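Local coordinates for lipase-esterase related protein (Clostridium acetobutylicum, PDB 3E0X) that is of unknown function but probably acts as a hydrolase of the alpha/beta hydrolase fold, related to lipases and esterases, at residues P16-F21 / N43-D48; L47-H52 / D68-F73. One frame throughout, in Å; residues are numbered along the deposited sequence.

Contact 1 of 2, residues P16-F21 / N43-D48; sequences PNTLLF and NCILLD
Five nearly straight backbone hydrogen bonds zip strand 18-21 to strand 43-47 as parallel neighbours, their axes 17° apart. The donors alternate between the two strands, starting with Asn-43 N to Asn-17 O; the last bond, Leu-47 N to Phe-21 O, is the longest at 3.1 Å. Just past it a water donates to both Phe-21 O and Leu-47 O, extending the ladder.

On the side of the sheet that carries Leu-19, Cys-44, Phe-21 and Leu-46, the Phe-21 ring lies alongside Leu-46, whose CD2 sits over one ring face, 4.0 Å from the centroid and offset toward the rim, a CH-pi contact. Cys-44 SG comes to the edge of the Phe-21 ring, 5.1 Å from its centroid. Flat Phe-21, branched Leu-46 and small, weakly polar Cys-44 pack here without needing hydrogen-bond partners. All three have a first torsion near -60°, which sets CG or SG beside the backbone N.

The other side begins with a polar pair: Asn-43 ND2 donates to Thr-18 OG1 at 3.0 Å, the hydroxyl lying close to the amide plane, while Asn-43 OD1 accepts from His-9 NE2, so both ends of the buried amide are used. Beyond it Thr-18 CG2 meets Ile-45 CD1 at 3.6 Å. Leu-20, with CG anti to its backbone N (chi1 179°), crosses Ile-45 so that Leu-20 CD1 lies 3.6 Å from Ile-45 CG2.

Within the mixed sheet of the alpha/beta hydrolase fold, this parallel pair is flanked by strands 86-91 and 7-11. Leu-20 and Leu-47 face helix 63-76, whereas Phe-21 meets Phe-32 edge-to-face.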
ATOM      1  N   PRO A  16      -1.496 -11.874 -18.893  1.00 15.88           N
ATOM      2  CA  PRO A  16      -0.685 -10.757 -19.418  1.00 15.81           C
ATOM      3  C   PRO A  16      -0.640  -9.585 -18.438  1.00 15.00           C
ATOM      4  O   PRO A  16       0.193  -8.696 -18.595  1.00 14.84           O
ATOM      5  CB  PRO A  16      -1.437 -10.343 -20.693  1.00 16.79           C
ATOM      6  CG  PRO A  16      -2.816 -10.865 -20.541  1.00 18.00           C
ATOM      7  CD  PRO A  16      -2.747 -12.073 -19.656  1.00 17.04           C
ATOM      8  N   ASN A  17      -1.519  -9.634 -17.436  1.00 13.80           N
ATOM      9  CA  ASN A  17      -1.631  -8.555 -16.490  0.50 13.47           C
ATOM     10  C   ASN A  17      -1.057  -8.980 -15.139  1.00 12.54           C
ATOM     11  O   ASN A  17      -1.527  -9.936 -14.494  1.00 12.77           O
ATOM     12  CB  ASN A  17      -3.087  -8.088 -16.436  0.50 14.28           C
ATOM     13  CG  ASN A  17      -3.741  -8.084 -17.829  0.50 15.36           C
ATOM     14  OD1 ASN A  17      -3.209  -7.498 -18.780  0.50 16.17           O
ATOM     15  ND2 ASN A  17      -4.871  -8.770 -17.956  0.50 17.42           N
ATOM     16  N   THR A  18      -0.005  -8.280 -14.741  1.00 11.25           N
ATOM     17  CA  THR A  18       0.706  -8.580 -13.511  1.00 10.95           C
ATOM     18  C   THR A  18       0.354  -7.518 -12.484  1.00 11.54           C
ATOM     19  O   THR A  18       0.449  -6.328 -12.779  1.00 12.22           O
ATOM     20  CB  THR A  18       2.246  -8.587 -13.774  1.00 11.79           C
ATOM     21  OG1 THR A  18       2.570  -9.677 -14.647  1.00 12.50           O
ATOM     22  CG2 THR A  18       3.027  -8.719 -12.500  1.00 12.32           C
ATOM     23  N   LEU A  19      -0.042  -7.959 -11.293  1.00 10.51           N
ATOM     24  CA  LEU A  19      -0.359  -7.035 -10.223  1.00 11.60           C
ATOM     25  C   LEU A  19       0.670  -7.245  -9.142  1.00 10.81           C
ATOM     26  O   LEU A  19       0.827  -8.368  -8.616  1.00 11.31           O
ATOM     27  CB  LEU A  19      -1.746  -7.330  -9.669  1.00 11.70           C
ATOM     28  CG  LEU A  19      -2.952  -7.367 -10.613  1.00 13.32           C
ATOM     29  CD1 LEU A  19      -4.291  -7.560  -9.851  1.00 14.59           C
ATOM     30  CD2 LEU A  19      -3.031  -6.153 -11.486  1.00 15.73           C
ATOM     31  N   LEU A  20       1.380  -6.175  -8.806  1.00 10.04           N
ATOM     32  CA  LEU A  20       2.385  -6.243  -7.749  1.00 10.41           C
ATOM     33  C   LEU A  20       1.826  -5.459  -6.553  1.00 10.08           C
ATOM     34  O   LEU A  20       1.605  -4.246  -6.646  1.00 10.59           O
ATOM     35  CB  LEU A  20       3.710  -5.643  -8.252  1.00 10.79           C
ATOM     36  CG  LEU A  20       4.852  -5.624  -7.239  1.00 12.23           C
ATOM     37  CD1 LEU A  20       5.229  -6.995  -6.764  1.00 12.86           C
ATOM     38  CD2 LEU A  20       6.072  -4.945  -7.818  1.00 12.88           C
ATOM     39  N   PHE A  21       1.597  -6.170  -5.442  1.00 10.12           N
ATOM     40  CA  PHE A  21       0.960  -5.612  -4.250  1.00  9.61           C
ATOM     41  C   PHE A  21       2.011  -5.210  -3.246  1.00  9.80           C
ATOM     42  O   PHE A  21       2.881  -6.025  -2.883  1.00  9.81           O
ATOM     43  CB  PHE A  21       0.058  -6.666  -3.584  1.00 10.06           C
ATOM     44  CG  PHE A  21      -1.106  -7.137  -4.449  1.00 10.26           C
ATOM     45  CD1 PHE A  21      -2.415  -6.723  -4.169  1.00 11.74           C
ATOM     46  CD2 PHE A  21      -0.915  -8.041  -5.504  1.00 11.64           C
ATOM     47  CE1 PHE A  21      -3.506  -7.184  -4.940  1.00 13.13           C
ATOM     48  CE2 PHE A  21      -1.989  -8.505  -6.257  1.00 11.04           C
ATOM     49  CZ  PHE A  21      -3.273  -8.094  -5.991  1.00 12.42           C
ATOM     50  N   ASN A  43      -1.967 -12.180 -12.674  1.00 11.40           N
ATOM     51  CA  ASN A  43      -0.708 -12.724 -12.206  1.00 11.13           C
ATOM     52  C   ASN A  43      -0.327 -11.911 -10.975  1.00 11.41           C
ATOM     53  O   ASN A  43       0.131 -10.783 -11.110  1.00 11.34           O
ATOM     54  CB  ASN A  43       0.342 -12.615 -13.314  1.00 11.70           C
ATOM     55  CG  ASN A  43       1.700 -13.088 -12.872  1.00  9.76           C
ATOM     56  OD1 ASN A  43       1.813 -14.048 -12.110  1.00 12.96           O
ATOM     57  ND2 ASN A  43       2.748 -12.417 -13.353  1.00 11.22           N
ATOM     58  N   CYS A  44      -0.556 -12.466  -9.783  1.00 11.15           N
ATOM     59  CA  CYS A  44      -0.451 -11.686  -8.544  1.00 11.59           C
ATOM     60  C   CYS A  44       0.855 -11.956  -7.815  1.00 11.09           C
ATOM     61  O   CYS A  44       1.186 -13.111  -7.477  1.00 11.06           O
ATOM     62  CB  CYS A  44      -1.623 -12.006  -7.603  1.00 11.93           C
ATOM     63  SG  CYS A  44      -3.261 -11.575  -8.248  1.00 12.92           S
ATOM     64  N   ILE A  45       1.575 -10.876  -7.527  1.00 10.61           N
ATOM     65  CA  ILE A  45       2.851 -10.950  -6.822  1.00 10.34           C
ATOM     66  C   ILE A  45       2.700 -10.070  -5.591  1.00 10.68           C
ATOM     67  O   ILE A  45       2.425  -8.888  -5.713  1.00 11.35           O
ATOM     68  CB  ILE A  45       4.033 -10.447  -7.720  1.00 10.22           C
ATOM     69  CG1 ILE A  45       4.118 -11.273  -9.022  1.00 12.18           C
ATOM     70  CG2 ILE A  45       5.339 -10.555  -6.977  1.00 10.37           C
ATOM     71  CD1 ILE A  45       5.016 -10.639 -10.135  1.00 13.16           C
ATOM     72  N   LEU A  46       2.844 -10.662  -4.410  1.00 10.47           N
ATOM     73  CA  LEU A  46       2.655  -9.909  -3.161  1.00 11.92           C
ATOM     74  C   LEU A  46       3.988  -9.845  -2.459  1.00 12.22           C
ATOM     75  O   LEU A  46       4.550 -10.869  -2.130  1.00 12.10           O
ATOM     76  CB  LEU A  46       1.568 -10.555  -2.280  1.00 13.20           C
ATOM     77  CG  LEU A  46       0.257 -10.606  -3.093  1.00 15.62           C
ATOM     78  CD1 LEU A  46       0.045 -11.989  -3.670  1.00 17.66           C
ATOM     79  CD2 LEU A  46      -0.962 -10.112  -2.315  1.00 15.50           C
ATOM     80  N   LEU A  47       4.511  -8.633  -2.259  1.00 12.26           N
ATOM     81  CA  LEU A  47       5.846  -8.366  -1.738  0.50 11.94           C
ATOM     82  C   LEU A  47       5.853  -8.194  -0.216  1.00 11.51           C
ATOM     83  O   LEU A  47       4.937  -7.551   0.303  1.00 11.91           O
ATOM     84  CB  LEU A  47       6.288  -7.030  -2.356  0.50 12.19           C
ATOM     85  CG  LEU A  47       7.743  -6.726  -2.663  0.50 13.15           C
ATOM     86  CD1 LEU A  47       8.387  -7.914  -3.363  0.50 12.63           C
ATOM     87  CD2 LEU A  47       7.866  -5.449  -3.510  0.50 12.40           C
ATOM     88  N   ASP A  48       6.869  -8.689   0.480  1.00 10.46           N
ATOM     89  CA  ASP A  48       7.135  -8.219   1.846  1.00 11.11           C
ATOM     90  C   ASP A  48       8.226  -7.154   1.767  1.00 10.94           C
ATOM     91  O   ASP A  48       9.341  -7.397   1.251  1.00 11.24           O
ATOM     92  CB  ASP A  48       7.608  -9.369   2.756  1.00 10.68           C
ATOM     93  CG  ASP A  48       6.462 -10.180   3.365  1.00 12.33           C
ATOM     94  OD1 ASP A  48       5.351  -9.641   3.576  1.00 12.77           O
ATOM     95  OD2 ASP A  48       6.704 -11.369   3.688  1.00 14.58           O
TER
HETATM   96  O   HOH W   1       2.460  -6.653  -0.054  1.00 12.47           O

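Contact 2 of 2, residues L47-H52 / D68-F73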
ATOM      1  N   LEU A  47       4.511  -8.633  -2.259  1.00 12.26           N
ATOM      2  CA  LEU A  47       5.846  -8.366  -1.738  0.50 11.94           C
ATOM      3  C   LEU A  47       5.853  -8.194  -0.216  1.00 11.51           C
ATOM      4  O   LEU A  47       4.937  -7.551   0.303  1.00 11.91           O
ATOM      5  CB  LEU A  47       6.288  -7.030  -2.356  0.50 12.19           C
ATOM      6  CG  LEU A  47       7.743  -6.726  -2.663  0.50 13.15           C
ATOM      7  CD1 LEU A  47       8.387  -7.914  -3.363  0.50 12.63           C
ATOM      8  CD2 LEU A  47       7.866  -5.449  -3.510  0.50 12.40           C
ATOM      9  N   ASP A  48       6.869  -8.689   0.480  1.00 10.46           N
ATOM     10  CA  ASP A  48       7.135  -8.219   1.846  1.00 11.11           C
ATOM     11  C   ASP A  48       8.226  -7.154   1.767  1.00 10.94           C
ATOM     12  O   ASP A  48       9.341  -7.397   1.251  1.00 11.24           O
ATOM     13  CB  ASP A  48       7.608  -9.369   2.756  1.00 10.68           C
ATOM     14  CG  ASP A  48       6.462 -10.180   3.365  1.00 12.33           C
ATOM     15  OD1 ASP A  48       5.351  -9.641   3.576  1.00 12.77           O
ATOM     16  OD2 ASP A  48       6.704 -11.369   3.688  1.00 14.58           O
ATOM     17  N   LEU A  49       7.925  -5.961   2.265  1.00 10.55           N
ATOM     18  CA  LEU A  49       8.951  -4.915   2.305  1.00 10.72           C
ATOM     19  C   LEU A  49      10.053  -5.309   3.285  1.00 10.60           C
ATOM     20  O   LEU A  49       9.827  -6.071   4.211  1.00 11.22           O
ATOM     21  CB  LEU A  49       8.343  -3.559   2.721  1.00 10.36           C
ATOM     22  CG  LEU A  49       7.292  -2.967   1.773  1.00 10.29           C
ATOM     23  CD1 LEU A  49       6.590  -1.764   2.422  1.00 12.00           C
ATOM     24  CD2 LEU A  49       7.987  -2.608   0.448  1.00 12.90           C
ATOM     25  N   LYS A  50      11.243  -4.765   3.092  1.00 11.29           N
ATOM     26  CA  LYS A  50      12.387  -5.114   3.931  1.00 11.59           C
ATOM     27  C   LYS A  50      12.034  -4.922   5.396  1.00 12.15           C
ATOM     28  O   LYS A  50      11.452  -3.904   5.798  1.00 11.97           O
ATOM     29  CB  LYS A  50      13.588  -4.256   3.514  1.00 11.06           C
ATOM     30  CG  LYS A  50      14.934  -4.545   4.214  1.00 12.65           C
ATOM     31  CD  LYS A  50      16.079  -3.761   3.465  1.00 14.65           C
ATOM     32  CE  LYS A  50      17.358  -3.701   4.223  1.00 20.03           C
ATOM     33  NZ  LYS A  50      17.471  -2.494   5.048  1.00 23.00           N
ATOM     34  N   GLY A  51      12.378  -5.929   6.189  1.00 11.97           N
ATOM     35  CA  GLY A  51      12.099  -5.911   7.615  1.00 11.34           C
ATOM     36  C   GLY A  51      10.689  -6.309   8.032  1.00 12.99           C
ATOM     37  O   GLY A  51      10.373  -6.294   9.224  1.00 14.17           O
ATOM     38  N   HIS A  52       9.836  -6.610   7.055  1.00 10.98           N
ATOM     39  CA  HIS A  52       8.462  -7.015   7.315  1.00 10.89           C
ATOM     40  C   HIS A  52       8.267  -8.448   6.840  1.00 11.13           C
ATOM     41  O   HIS A  52       8.942  -8.871   5.886  1.00 12.41           O
ATOM     42  CB  HIS A  52       7.492  -6.133   6.534  1.00  9.69           C
ATOM     43  CG  HIS A  52       7.571  -4.668   6.882  1.00  8.95           C
ATOM     44  ND1 HIS A  52       8.642  -3.868   6.537  1.00 11.54           N
ATOM     45  CD2 HIS A  52       6.681  -3.847   7.498  1.00  9.14           C
ATOM     46  CE1 HIS A  52       8.423  -2.627   6.944  1.00  9.63           C
ATOM     47  NE2 HIS A  52       7.237  -2.583   7.530  1.00  9.64           N
ATOM     48  N   ASP A  68      13.113   2.745  -3.358  1.00 10.66           N
ATOM     49  CA  ASP A  68      14.309   2.171  -3.977  1.00 12.20           C
ATOM     50  C   ASP A  68      14.300   0.641  -3.911  1.00 11.97           C
ATOM     51  O   ASP A  68      14.664  -0.037  -4.875  1.00 13.10           O
ATOM     52  CB  ASP A  68      15.566   2.737  -3.323  1.00 12.97           C
ATOM     53  CG  ASP A  68      15.795   4.203  -3.668  1.00 16.94           C
ATOM     54  OD1 ASP A  68      15.116   4.718  -4.577  1.00 18.72           O
ATOM     55  OD2 ASP A  68      16.665   4.838  -3.010  1.00 21.46           O
ATOM     56  N   ASN A  69      13.859   0.085  -2.785  1.00 11.12           N
ATOM     57  CA  ASN A  69      13.801  -1.369  -2.669  1.00 11.39           C
ATOM     58  C   ASN A  69      12.817  -1.972  -3.670  1.00 10.77           C
ATOM     59  O   ASN A  69      13.090  -3.030  -4.264  1.00 11.28           O
ATOM     60  CB  ASN A  69      13.374  -1.819  -1.270  1.00 11.80           C
ATOM     61  CG  ASN A  69      14.365  -1.463  -0.160  1.00 14.40           C
ATOM     62  OD1 ASN A  69      15.558  -1.170  -0.364  1.00 19.24           O
ATOM     63  ND2 ASN A  69      13.849  -1.527   1.042  1.00 13.69           N
ATOM     64  N   VAL A  70      11.647  -1.349  -3.788  1.00  9.97           N
ATOM     65  CA  VAL A  70      10.603  -1.879  -4.670  1.00  9.91           C
ATOM     66  C   VAL A  70      11.008  -1.723  -6.130  1.00  9.85           C
ATOM     67  O   VAL A  70      10.786  -2.634  -6.935  1.00  9.81           O
ATOM     68  CB  VAL A  70       9.214  -1.269  -4.366  1.00  9.13           C
ATOM     69  CG1 VAL A  70       8.205  -1.728  -5.393  1.00 10.39           C
ATOM     70  CG2 VAL A  70       8.776  -1.697  -2.960  1.00 10.72           C
ATOM     71  N   ALA A  71      11.631  -0.597  -6.477  1.00 10.09           N
ATOM     72  CA  ALA A  71      12.122  -0.425  -7.844  1.00 11.12           C
ATOM     73  C   ALA A  71      13.196  -1.479  -8.180  1.00 11.02           C
ATOM     74  O   ALA A  71      13.179  -2.057  -9.273  1.00 11.70           O
ATOM     75  CB  ALA A  71      12.642   1.011  -8.087  1.00 12.11           C
ATOM     76  N   ASN A  72      14.090  -1.769  -7.238  1.00 11.32           N
ATOM     77  CA  ASN A  72      15.104  -2.810  -7.450  1.00 11.76           C
ATOM     78  C   ASN A  72      14.450  -4.159  -7.700  1.00 11.77           C
ATOM     79  O   ASN A  72      14.873  -4.909  -8.590  1.00 12.88           O
ATOM     80  CB  ASN A  72      16.044  -2.832  -6.241  1.00 11.79           C
ATOM     81  CG  ASN A  72      17.085  -3.908  -6.311  1.00 14.99           C
ATOM     82  OD1 ASN A  72      17.787  -4.032  -7.316  1.00 19.53           O
ATOM     83  ND2 ASN A  72      17.216  -4.682  -5.229  1.00 16.68           N
ATOM     84  N   PHE A  73      13.401  -4.464  -6.943  1.00 11.10           N
ATOM     85  CA  PHE A  73      12.669  -5.720  -7.127  1.00 10.71           C
ATOM     86  C   PHE A  73      12.049  -5.760  -8.534  1.00 11.22           C
ATOM     87  O   PHE A  73      12.184  -6.745  -9.263  1.00 11.76           O
ATOM     88  CB  PHE A  73      11.557  -5.862  -6.054  1.00 11.55           C
ATOM     89  CG  PHE A  73      10.805  -7.152  -6.144  1.00  9.85           C
ATOM     90  CD1 PHE A  73      11.277  -8.292  -5.490  1.00 10.36           C
ATOM     91  CD2 PHE A  73       9.648  -7.253  -6.934  1.00 10.59           C
ATOM     92  CE1 PHE A  73      10.580  -9.508  -5.605  1.00 10.51           C
ATOM     93  CE2 PHE A  73       8.958  -8.449  -7.029  1.00 12.00           C
ATOM     94  CZ  PHE A  73       9.429  -9.580  -6.377  1.00 11.20           C
TER
HETATM   95  O   HOH W   2      11.476  -2.648   1.096  1.00 12.15           O
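A single methyl group stands almost exactly over the middle of an aromatic ring: Leu-47 CD1 lies 3.4 Å from the centroid of Phe-73 and just 7° off the ring normal. All six ring carbons are therefore nearly equally close to it, as in a well-centred CH-pi contact. The two side chains meet tip to tip. Phe-73 carries CG anti to its backbone N, and Leu-47 has an unusual first torsion of -149°; two conformers of the leucine are modelled, and the distances here are those of one.

The other methyl, Leu-47 CD2, turns to Val-70, whose CG2 is 3.9 Å away. Val-70 CG2 also receives Leu-49 CD2 at 3.6 Å, so one branch of the valine packs against both leucines. Branched aliphatic chains suit this buried seam.

Toward solvent the contact becomes polar. Asn-69 ND2 lies against Lys-50 CB, the two chains crossing at about a right angle, and a water accepts from both Lys-50 N and Asn-69 ND2, the latter at 2.6 Å. The lysine's ammonium instead bonds to Gln-58 O.

Residues 49-52 form a type II turn, closed by His-52 N to Leu-49 O at 2.9 Å. Gly-51 takes its positive phi (82°), a conformation easy for glycine, and with His-52 faces Ser-55 in a G1 beta bulge. His-52 ND1 donates to Lys-50 O from well above the carbonyl plane, and weakly to Leu-49 O. With NE2 bonded to the Asp-171 carboxylate, a protonated imidazole would be favoured.

This is a strand-to-helix connection of the alpha/beta hydrolase fold: helix 63-76 packs on the sheet, with helix 93-102 touching Leu-49 and Val-70, and strand 18-22 reaching Leu-49 and Phe-73.

Overall arrangement
The two contacts follow each other along the chain and share Leu-47 and Asp-48, on the stretch where contact 1 ends and contact 2 begins. Their centres are about 13 Å apart. Contact 1 joins neighbouring strands of the mixed sheet; contact 2 lays helix 63-76 over the loop that follows one of them. Leu-20 CD1, 4.0 Å from Phe-73 CE2, joins the two packing layers directly. Together they build a sheet-and-helix portion of the alpha/beta hydrolase fold, with Leu-49 about 9 Å and Phe-21 about 12 Å, measured from their side chains, from the bound ortho-xylene: close to the pocket without lining it.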